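Local structure of myosin-I heavy chain (Dictyostelium discoideum, 5EJY) at residues C409-C414 with N426-L431; L2-N7 with A169-L174; H68-N73 with W126-F131. The protein is an actin-based motor with ATPase activity, here its MyTH4-FERM tail module MF1, that takes part in early phagocytosis and adhesion. All blocks are in the same frame, centred on the assembly; numbering follows the deposited sequence.

The three contacts sample the two halves of a MyTH4-FERM module. Contacts 2 and 3 belong to the helical MyTH4 half, with centres about 21 Å apart; they share the layer where helix 161-180 lies on helix 119-133, and Ser170 and Ala169 of one touch His130 of the other. Contact 1 sits in the FERM half, its centre about 43 Å from that of contact 2 and 49 Å from that of contact 3, across the centre of the chain. Along the sequence, residues 2-7 come first and meet 169-174 only after both segments of contact 3 have passed. Contacts 2 and 3 thus tie distant parts of the MyTH4 chain, whereas contact 1 pairs neighbouring strands.

Contact 1 of 3, residues C409-C414 with N426-L431; sequences CSLVVC and NFVLAL
Cys414 O is approached by two groups: Phe427 N, hydrogen-bonded at 3.1 Å from well above the carbonyl plane, and an ordered water that also lies within bonding distance of Asn426 OD1. This is the last rung of an antiparallel ladder in which Ser410 pairs with Leu431, Val412 with Leu429 and Cys414 with Phe427, each through two N-H...O bonds. The rungs are tighter at the far end, where Ser410 N lies 2.8 Å from Leu431 O.

Cys414, Phe427, Leu429, Leu431 and Val412 share one face of the sheet. Phe427 holds CG in the crowded position between its backbone N and carbonyl carbon (chi1 57°), and Cys414 CB rests over one face of the ring, 3.8 Å from its centroid and displaced toward the rim at CE2 and CZ. The thiol points elsewhere: Cys414 SG meets Leu429 CG at 3.7 Å and views the Phe427 ring only obliquely. On the other face Ala430 CB is met by Cys409 CB at 3.8 Å and by Leu411 CD2 at 4.0 Å.

Helix 484-499 covers the first face, with Leu487 on Leu429, Leu490 on Val412 and Ile491 on Leu431. Ser410 OG is hydrogen-bonded to Lys292 O and to Tyr494 OH of that helix. Strand 426-432 continues the sheet through Val428 and Ala430 to strand 435-440. A beta hairpin opening an antiparallel sheet, packed beneath a C-terminal helix, is consistent with the PH-like third lobe of a FERM domain.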
loop_
_atom_site.group_PDB
_atom_site.type_symbol
_atom_site.label_atom_id
_atom_site.label_comp_id
_atom_site.label_asym_id
_atom_site.label_seq_id
_atom_site.Cartn_x
_atom_site.Cartn_y
_atom_site.Cartn_z
ATOM N N CYS A 409 -10.021 15.567 13.944
ATOM C CA CYS A 409 -10.259 14.222 14.462
ATOM C C CYS A 409 -10.042 13.177 13.374
ATOM O O CYS A 409 -10.384 13.411 12.220
ATOM C CB CYS A 409 -11.714 14.086 14.931
ATOM S SG CYS A 409 -12.153 15.080 16.369
ATOM N N SER A 410 -9.532 12.012 13.760
ATOM C CA SER A 410 -9.479 10.860 12.864
ATOM C C SER A 410 -10.863 10.211 12.889
ATOM O O SER A 410 -11.346 9.829 13.952
ATOM C CB SER A 410 -8.426 9.858 13.345
ATOM O OG SER A 410 -7.188 10.499 13.650
ATOM N N LEU A 411 -11.488 10.079 11.726
ATOM C CA LEU A 411 -12.894 9.706 11.651
ATOM C C LEU A 411 -13.074 8.254 11.235
ATOM O O LEU A 411 -12.387 7.767 10.331
ATOM C CB LEU A 411 -13.623 10.610 10.659
ATOM C CG LEU A 411 -13.553 12.111 10.943
ATOM C CD1 LEU A 411 -14.382 12.874 9.930
ATOM C CD2 LEU A 411 -14.011 12.401 12.378
ATOM N N VAL A 412 -14.011 7.572 11.890
ATOM C CA VAL A 412 -14.328 6.184 11.572
ATOM C C VAL A 412 -15.842 5.979 11.653
ATOM O O VAL A 412 -16.454 6.249 12.690
ATOM C CB VAL A 412 -13.649 5.202 12.555
ATOM C CG1 VAL A 412 -13.952 3.755 12.161
ATOM C CG2 VAL A 412 -12.138 5.441 12.610
ATOM N N VAL A 413 -16.439 5.503 10.567
ATOM C CA VAL A 413 -17.879 5.223 10.542
ATOM C C VAL A 413 -18.144 3.858 11.175
ATOM O O VAL A 413 -17.553 2.852 10.770
ATOM C CB VAL A 413 -18.432 5.236 9.101
ATOM C CG1 VAL A 413 -19.921 4.857 9.077
ATOM C CG2 VAL A 413 -18.210 6.595 8.456
ATOM N N CYS A 414 -19.032 3.823 12.170
ATOM C CA CYS A 414 -19.296 2.595 12.898
ATOM C C CYS A 414 -20.782 2.313 13.091
ATOM O O CYS A 414 -21.643 3.170 12.875
ATOM C CB CYS A 414 -18.646 2.624 14.288
ATOM S SG CYS A 414 -16.881 2.891 14.313
ATOM N N ASN A 426 -26.101 3.729 14.483
ATOM C CA ASN A 426 -25.081 4.288 13.611
ATOM C C ASN A 426 -24.444 5.488 14.278
ATOM O O ASN A 426 -25.133 6.407 14.716
ATOM C CB ASN A 426 -25.674 4.677 12.256
ATOM C CG ASN A 426 -26.381 3.521 11.580
ATOM O OD1 ASN A 426 -25.760 2.713 10.884
ATOM N ND2 ASN A 426 -27.689 3.432 11.785
ATOM N N PHE A 427 -23.120 5.473 14.375
ATOM C CA PHE A 427 -22.415 6.570 15.003
ATOM C C PHE A 427 -21.043 6.732 14.340
ATOM O O PHE A 427 -20.669 5.959 13.455
ATOM C CB PHE A 427 -22.256 6.311 16.503
ATOM C CG PHE A 427 -21.550 5.016 16.827
ATOM C CD1 PHE A 427 -22.240 3.813 16.815
ATOM C CD2 PHE A 427 -20.198 5.002 17.135
ATOM C CE1 PHE A 427 -21.594 2.617 17.108
ATOM C CE2 PHE A 427 -19.538 3.817 17.424
ATOM C CZ PHE A 427 -20.240 2.614 17.413
ATOM N N VAL A 428 -20.310 7.740 14.782
ATOM C CA VAL A 428 -18.969 8.000 14.260
ATOM C C VAL A 428 -18.044 7.927 15.460
ATOM O O VAL A 428 -18.383 8.409 16.544
ATOM C CB VAL A 428 -18.901 9.398 13.622
ATOM C CG1 VAL A 428 -17.447 9.854 13.423
ATOM C CG2 VAL A 428 -19.665 9.421 12.294
ATOM N N LEU A 429 -16.907 7.268 15.303
ATOM C CA LEU A 429 -15.845 7.420 16.287
ATOM C C LEU A 429 -14.918 8.515 15.783
ATOM O O LEU A 429 -14.382 8.432 14.673
ATOM C CB LEU A 429 -15.084 6.117 16.509
ATOM C CG LEU A 429 -15.878 5.016 17.215
ATOM C CD1 LEU A 429 -15.011 3.793 17.501
ATOM C CD2 LEU A 429 -16.471 5.562 18.522
ATOM N N ALA A 430 -14.767 9.563 16.580
ATOM C CA ALA A 430 -13.868 10.652 16.238
ATOM C C ALA A 430 -12.708 10.609 17.222
ATOM O O ALA A 430 -12.883 10.917 18.404
ATOM C CB ALA A 430 -14.608 11.985 16.319
ATOM N N LEU A 431 -11.534 10.184 16.754
ATOM C CA LEU A 431 -10.390 10.015 17.650
ATOM C C LEU A 431 -9.397 11.179 17.551
ATOM O O LEU A 431 -9.029 11.621 16.457
ATOM C CB LEU A 431 -9.670 8.676 17.414
ATOM C CG LEU A 431 -10.440 7.379 17.702
ATOM C CD1 LEU A 431 -11.432 7.112 16.585
ATOM C CD2 LEU A 431 -9.492 6.204 17.867
HETATM O O HOH W 1 -23.090 3.199 10.168
#

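Contact 2 of 3, residues L2-N7 with A169-L174; sequences LPQILN and ASYFIL
Ile5 reaches toward Tyr171 tip to tip. Its CB stands 3.8 Å from Tyr171 OH, level with the hydroxyl, and the chain then runs on past it. With chi2 at 152°, roughly anti, the terminal CD1 is carried out over one face of the Tyr171 ring, toward the rim and 4.1 Å from the centroid, as a CH-pi contact. The same methyl ends against Leu174 CB at 3.6 Å, so it is wedged between two side chains of one helix.

The phenol oxygen works in both directions. Tyr171 OH donates to Gln4 OE1 at 2.7 Å, meeting the amide from above its carbonyl plane, and accepts Ile5 N at 3.0 Å; a further bond from Leu6 N is weak. Gln4 can reach back because its chain bends at chi2 (-67°), which turns CD toward the helix. A single hydroxyl thus holds Gln4 and Ile5, and more weakly Leu6, in a segment that has no regular structure. Nearer the N-terminus, Leu2 CD1 touches Phe172 CE1 at 3.9 Å, the two side chains crossing at about a right angle.

Lys151 NZ of helix 143-155 binds both Gln4 OE1 and Leu6 O, and Gln175 NE2 of helix 161-180 binds Pro3 O. The N-terminal segment therefore lies across helices 143-155 and 161-180, while Ser170 and Ile173 of the latter pack against helix 119-133.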
loop_
_atom_site.group_PDB
_atom_site.type_symbol
_atom_site.label_atom_id
_atom_site.label_comp_id
_atom_site.label_asym_id
_atom_site.label_seq_id
_atom_site.Cartn_x
_atom_site.Cartn_y
_atom_site.Cartn_z
ATOM N N LEU A 2 22.680 0.068 2.971
ATOM C CA LEU A 2 22.186 -1.159 3.591
ATOM C C LEU A 2 23.312 -2.131 3.947
ATOM O O LEU A 2 24.287 -2.246 3.216
ATOM C CB LEU A 2 21.176 -1.849 2.675
ATOM C CG LEU A 2 19.905 -1.062 2.356
ATOM C CD1 LEU A 2 18.953 -1.913 1.513
ATOM C CD2 LEU A 2 19.229 -0.632 3.654
ATOM N N PRO A 3 23.161 -2.845 5.068
ATOM C CA PRO A 3 24.116 -3.870 5.503
ATOM C C PRO A 3 24.235 -5.006 4.489
ATOM O O PRO A 3 23.229 -5.468 3.948
ATOM C CB PRO A 3 23.501 -4.390 6.808
ATOM C CG PRO A 3 22.063 -4.023 6.736
ATOM C CD PRO A 3 22.024 -2.725 5.994
ATOM N N GLN A 4 25.462 -5.445 4.228
ATOM C CA GLN A 4 25.690 -6.553 3.320
ATOM C C GLN A 4 25.020 -7.815 3.849
ATOM O O GLN A 4 24.905 -8.015 5.059
ATOM C CB GLN A 4 27.192 -6.793 3.140
ATOM C CG GLN A 4 27.918 -5.641 2.481
ATOM C CD GLN A 4 27.503 -5.448 1.042
ATOM O OE1 GLN A 4 27.324 -6.417 0.305
ATOM N NE2 GLN A 4 27.338 -4.197 0.633
ATOM N N ILE A 5 24.560 -8.658 2.934
ATOM C CA ILE A 5 24.039 -9.963 3.310
ATOM C C ILE A 5 25.252 -10.851 3.577
ATOM O O ILE A 5 25.216 -11.748 4.422
ATOM C CB ILE A 5 23.186 -10.568 2.176
ATOM C CG1 ILE A 5 21.966 -9.682 1.898
ATOM C CG2 ILE A 5 22.728 -11.969 2.541
ATOM C CD1 ILE A 5 21.471 -9.771 0.466
ATOM N N LEU A 6 26.323 -10.566 2.846
ATOM C CA LEU A 6 27.568 -11.318 2.939
ATOM C C LEU A 6 28.741 -10.398 2.632
ATOM O O LEU A 6 28.715 -9.667 1.640
ATOM C CB LEU A 6 27.557 -12.459 1.923
ATOM C CG LEU A 6 28.600 -13.549 2.149
ATOM C CD1 LEU A 6 28.322 -14.205 3.487
ATOM C CD2 LEU A 6 28.548 -14.565 1.039
ATOM N N ASN A 7 29.770 -10.431 3.472
ATOM C CA ASN A 7 31.000 -9.683 3.192
ATOM C C ASN A 7 31.789 -10.262 2.016
ATOM O O ASN A 7 31.745 -11.468 1.768
ATOM C CB ASN A 7 31.893 -9.646 4.431
ATOM C CG ASN A 7 31.239 -8.944 5.595
ATOM O OD1 ASN A 7 30.560 -7.928 5.425
ATOM N ND2 ASN A 7 31.431 -9.487 6.793
ATOM N N ALA A 169 20.629 -5.646 -9.105
ATOM C CA ALA A 169 19.280 -5.291 -8.630
ATOM C C ALA A 169 18.693 -6.387 -7.734
ATOM O O ALA A 169 17.908 -6.103 -6.814
ATOM C CB ALA A 169 18.366 -5.004 -9.799
ATOM N N SER A 170 19.079 -7.635 -7.999
ATOM C CA SER A 170 18.633 -8.768 -7.182
ATOM C C SER A 170 19.258 -8.700 -5.807
ATOM O O SER A 170 18.584 -8.885 -4.813
ATOM C CB SER A 170 19.006 -10.109 -7.822
ATOM O OG SER A 170 18.316 -10.313 -9.036
ATOM N N TYR A 171 20.561 -8.442 -5.748
ATOM C CA TYR A 171 21.227 -8.344 -4.458
ATOM C C TYR A 171 20.637 -7.208 -3.635
ATOM O O TYR A 171 20.379 -7.357 -2.440
ATOM C CB TYR A 171 22.737 -8.108 -4.648
ATOM C CG TYR A 171 23.511 -8.214 -3.357
ATOM C CD1 TYR A 171 23.858 -9.450 -2.840
ATOM C CD2 TYR A 171 23.900 -7.078 -2.655
ATOM C CE1 TYR A 171 24.570 -9.560 -1.661
ATOM C CE2 TYR A 171 24.614 -7.175 -1.475
ATOM C CZ TYR A 171 24.948 -8.422 -0.984
ATOM O OH TYR A 171 25.651 -8.546 0.193
ATOM N N PHE A 172 20.448 -6.062 -4.278
ATOM C CA PHE A 172 19.902 -4.898 -3.583
ATOM C C PHE A 172 18.465 -5.163 -3.083
ATOM O O PHE A 172 18.126 -4.822 -1.955
ATOM C CB PHE A 172 19.937 -3.674 -4.498
ATOM C CG PHE A 172 19.490 -2.401 -3.822
ATOM C CD1 PHE A 172 20.189 -1.889 -2.737
ATOM C CD2 PHE A 172 18.367 -1.721 -4.268
ATOM C CE1 PHE A 172 19.772 -0.717 -2.108
ATOM C CE2 PHE A 172 17.941 -0.545 -3.638
ATOM C CZ PHE A 172 18.645 -0.045 -2.562
ATOM N N ILE A 173 17.627 -5.783 -3.897
ATOM C CA ILE A 173 16.239 -6.008 -3.410
ATOM C C ILE A 173 16.226 -7.007 -2.235
ATOM O O ILE A 173 15.393 -6.919 -1.332
ATOM C CB ILE A 173 15.243 -6.366 -4.555
ATOM C CG1 ILE A 173 13.794 -5.995 -4.160
ATOM C CG2 ILE A 173 15.328 -7.841 -4.950
ATOM C CD1 ILE A 173 13.566 -4.502 -4.058
ATOM N N LEU A 174 17.177 -7.939 -2.199
ATOM C CA LEU A 174 17.244 -8.826 -1.033
ATOM C C LEU A 174 17.580 -8.017 0.212
ATOM O O LEU A 174 17.028 -8.271 1.274
ATOM C CB LEU A 174 18.281 -9.944 -1.199
ATOM C CG LEU A 174 18.030 -11.127 -2.134
ATOM C CD1 LEU A 174 19.225 -12.094 -2.028
ATOM C CD2 LEU A 174 16.737 -11.848 -1.797
#

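Contact 3 of 3, residues H68-N73 with W126-F131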
loop_
_atom_site.group_PDB
_atom_site.type_symbol
_atom_site.label_atom_id
_atom_site.label_comp_id
_atom_site.label_asym_id
_atom_site.label_seq_id
_atom_site.Cartn_x
_atom_site.Cartn_y
_atom_site.Cartn_z
ATOM N N HIS A 68 10.165 -23.064 -19.735
ATOM C CA HIS A 68 9.194 -22.366 -20.573
ATOM C C HIS A 68 9.464 -20.865 -20.659
ATOM O O HIS A 68 9.373 -20.276 -21.737
ATOM C CB HIS A 68 7.774 -22.611 -20.076
ATOM C CG HIS A 68 6.719 -22.117 -21.008
ATOM N ND1 HIS A 68 6.205 -20.839 -20.941
ATOM C CD2 HIS A 68 6.088 -22.722 -22.041
ATOM C CE1 HIS A 68 5.296 -20.683 -21.887
ATOM N NE2 HIS A 68 5.210 -21.809 -22.571
ATOM N N TYR A 69 9.781 -20.237 -19.528
ATOM C CA TYR A 69 10.053 -18.799 -19.525
ATOM C C TYR A 69 11.355 -18.506 -20.253
ATOM O O TYR A 69 11.450 -17.545 -21.016
ATOM C CB TYR A 69 10.109 -18.228 -18.103
ATOM C CG TYR A 69 10.397 -16.741 -18.069
ATOM C CD1 TYR A 69 11.692 -16.266 -17.910
ATOM C CD2 TYR A 69 9.373 -15.815 -18.199
ATOM C CE1 TYR A 69 11.961 -14.898 -17.885
ATOM C CE2 TYR A 69 9.631 -14.452 -18.180
ATOM C CZ TYR A 69 10.916 -13.999 -18.020
ATOM O OH TYR A 69 11.162 -12.646 -18.000
ATOM N N MET A 70 12.362 -19.338 -20.009
ATOM C CA MET A 70 13.663 -19.169 -20.646
ATOM C C MET A 70 13.564 -19.234 -22.168
ATOM O O MET A 70 14.252 -18.501 -22.870
ATOM C CB MET A 70 14.636 -20.235 -20.157
ATOM C CG MET A 70 15.075 -20.042 -18.731
ATOM S SD MET A 70 16.119 -21.379 -18.175
ATOM C CE MET A 70 17.422 -21.334 -19.418
ATOM N N ASN A 71 12.687 -20.103 -22.653
ATOM C CA ASN A 71 12.566 -20.392 -24.076
ATOM C C ASN A 71 11.521 -19.548 -24.790
ATOM O O ASN A 71 11.343 -19.677 -26.001
ATOM C CB ASN A 71 12.222 -21.876 -24.269
ATOM C CG ASN A 71 13.374 -22.789 -23.903
ATOM O OD1 ASN A 71 14.536 -22.395 -23.984
ATOM N ND2 ASN A 71 13.058 -24.014 -23.499
ATOM N N SER A 72 10.821 -18.690 -24.055
ATOM C CA SER A 72 9.669 -18.001 -24.630
ATOM C C SER A 72 10.070 -16.820 -25.507
ATOM O O SER A 72 11.100 -16.188 -25.289
ATOM C CB SER A 72 8.664 -17.570 -23.545
ATOM O OG SER A 72 9.213 -16.569 -22.708
ATOM N N ASN A 73 9.243 -16.543 -26.510
ATOM C CA ASN A 73 9.504 -15.469 -27.463
ATOM C C ASN A 73 9.288 -14.088 -26.851
ATOM O O ASN A 73 8.239 -13.820 -26.267
ATOM C CB ASN A 73 8.625 -15.647 -28.708
ATOM C CG ASN A 73 8.710 -14.465 -29.662
ATOM O OD1 ASN A 73 9.758 -13.832 -29.799
ATOM N ND2 ASN A 73 7.597 -14.161 -30.325
ATOM N N TRP A 126 18.320 -14.824 -15.365
ATOM C CA TRP A 126 18.622 -13.751 -14.417
ATOM C C TRP A 126 17.412 -12.836 -14.146
ATOM O O TRP A 126 17.268 -12.299 -13.042
ATOM C CB TRP A 126 19.883 -12.975 -14.826
ATOM C CG TRP A 126 21.124 -13.679 -14.352
ATOM C CD1 TRP A 126 21.935 -14.520 -15.078
ATOM C CD2 TRP A 126 21.661 -13.652 -13.028
ATOM N NE1 TRP A 126 22.950 -14.995 -14.285
ATOM C CE2 TRP A 126 22.806 -14.479 -13.021
ATOM C CE3 TRP A 126 21.288 -13.002 -11.845
ATOM C CZ2 TRP A 126 23.585 -14.665 -11.879
ATOM C CZ3 TRP A 126 22.053 -13.190 -10.714
ATOM C CH2 TRP A 126 23.196 -14.013 -10.736
ATOM N N GLU A 127 16.535 -12.694 -15.134
ATOM C CA GLU A 127 15.232 -12.064 -14.910
ATOM C C GLU A 127 14.404 -12.849 -13.882
ATOM O O GLU A 127 13.783 -12.252 -13.002
ATOM C CB GLU A 127 14.452 -11.940 -16.213
ATOM C CG GLU A 127 15.026 -10.886 -17.185
ATOM C CD GLU A 127 14.407 -10.958 -18.571
ATOM O OE1 GLU A 127 13.578 -11.860 -18.805
ATOM O OE2 GLU A 127 14.760 -10.120 -19.433
ATOM N N LEU A 128 14.382 -14.177 -14.022
ATOM C CA LEU A 128 13.729 -15.053 -13.051
ATOM C C LEU A 128 14.326 -14.917 -11.665
ATOM O O LEU A 128 13.603 -14.884 -10.671
ATOM C CB LEU A 128 13.824 -16.515 -13.482
ATOM C CG LEU A 128 13.011 -16.906 -14.715
ATOM C CD1 LEU A 128 13.269 -18.369 -15.098
ATOM C CD2 LEU A 128 11.519 -16.665 -14.456
ATOM N N ILE A 129 15.654 -14.874 -11.594
ATOM C CA ILE A 129 16.332 -14.681 -10.321
ATOM C C ILE A 129 15.848 -13.381 -9.672
ATOM O O ILE A 129 15.544 -13.333 -8.477
ATOM C CB ILE A 129 17.877 -14.689 -10.521
ATOM C CG1 ILE A 129 18.383 -16.134 -10.632
ATOM C CG2 ILE A 129 18.585 -14.014 -9.371
ATOM C CD1 ILE A 129 19.855 -16.244 -11.190
ATOM N N HIS A 130 15.758 -12.332 -10.476
ATOM C CA HIS A 130 15.358 -11.021 -9.988
ATOM C C HIS A 130 13.877 -11.017 -9.549
ATOM O O HIS A 130 13.545 -10.450 -8.505
ATOM C CB HIS A 130 15.637 -9.973 -11.075
ATOM C CG HIS A 130 15.514 -8.556 -10.606
ATOM N ND1 HIS A 130 15.560 -7.485 -11.471
ATOM C CD2 HIS A 130 15.329 -8.035 -9.369
ATOM C CE1 HIS A 130 15.409 -6.364 -10.787
ATOM N NE2 HIS A 130 15.264 -6.669 -9.511
ATOM N N PHE A 131 13.002 -11.667 -10.322
ATOM C CA PHE A 131 11.586 -11.793 -9.925
ATOM C C PHE A 131 11.510 -12.485 -8.571
ATOM O O PHE A 131 10.716 -12.111 -7.710
ATOM C CB PHE A 131 10.784 -12.662 -10.903
ATOM C CG PHE A 131 10.722 -12.129 -12.316
ATOM C CD1 PHE A 131 10.663 -10.768 -12.568
ATOM C CD2 PHE A 131 10.690 -13.010 -13.389
ATOM C CE1 PHE A 131 10.592 -10.288 -13.865
ATOM C CE2 PHE A 131 10.633 -12.538 -14.701
ATOM C CZ PHE A 131 10.590 -11.175 -14.939
#
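Tyr69 and Phe131 meet tip to tip as an offset edge-to-face pair, the edge of Phe131 turned toward the face of Tyr69 with the planes at 81°. Phe131 CE2 comes to 3.6 Å from Tyr69 CZ, and Tyr69 OH lies near the plane of the Phe131 ring, at its edge. Over one face of Phe131 sits Glu127 O of its own helix. Leu128 supplies a face contact to Tyr69: its CD2 hangs over the ring, 3.9 Å from the centroid, and the two side chains slide past each other in opposite directions.

At the Tyr69 edge, near the ring plane, Glu127 OE1 accepts a hydrogen bond from Tyr69 OH at 2.7 Å. The carboxylate is steeply turned, 67° from the ring, and the donor stands above its plane. Tyr69 CG is anti to the backbone N (chi1 180°), on a CB that already points toward helix 119-133.

Glu127 OE2 is engaged by Lys196 in a salt bridge, and Arg124 makes a cation-pi contact with Tyr69, so the buried carboxylate and phenol probably share their electrostatic surroundings with two basic groups. Val88 of helix 81-97 touches Tyr69, Leu128 and Phe131, so the cluster joins helices 53-70, 81-97 and 119-133 within the helical bundle of the MyTH4 domain.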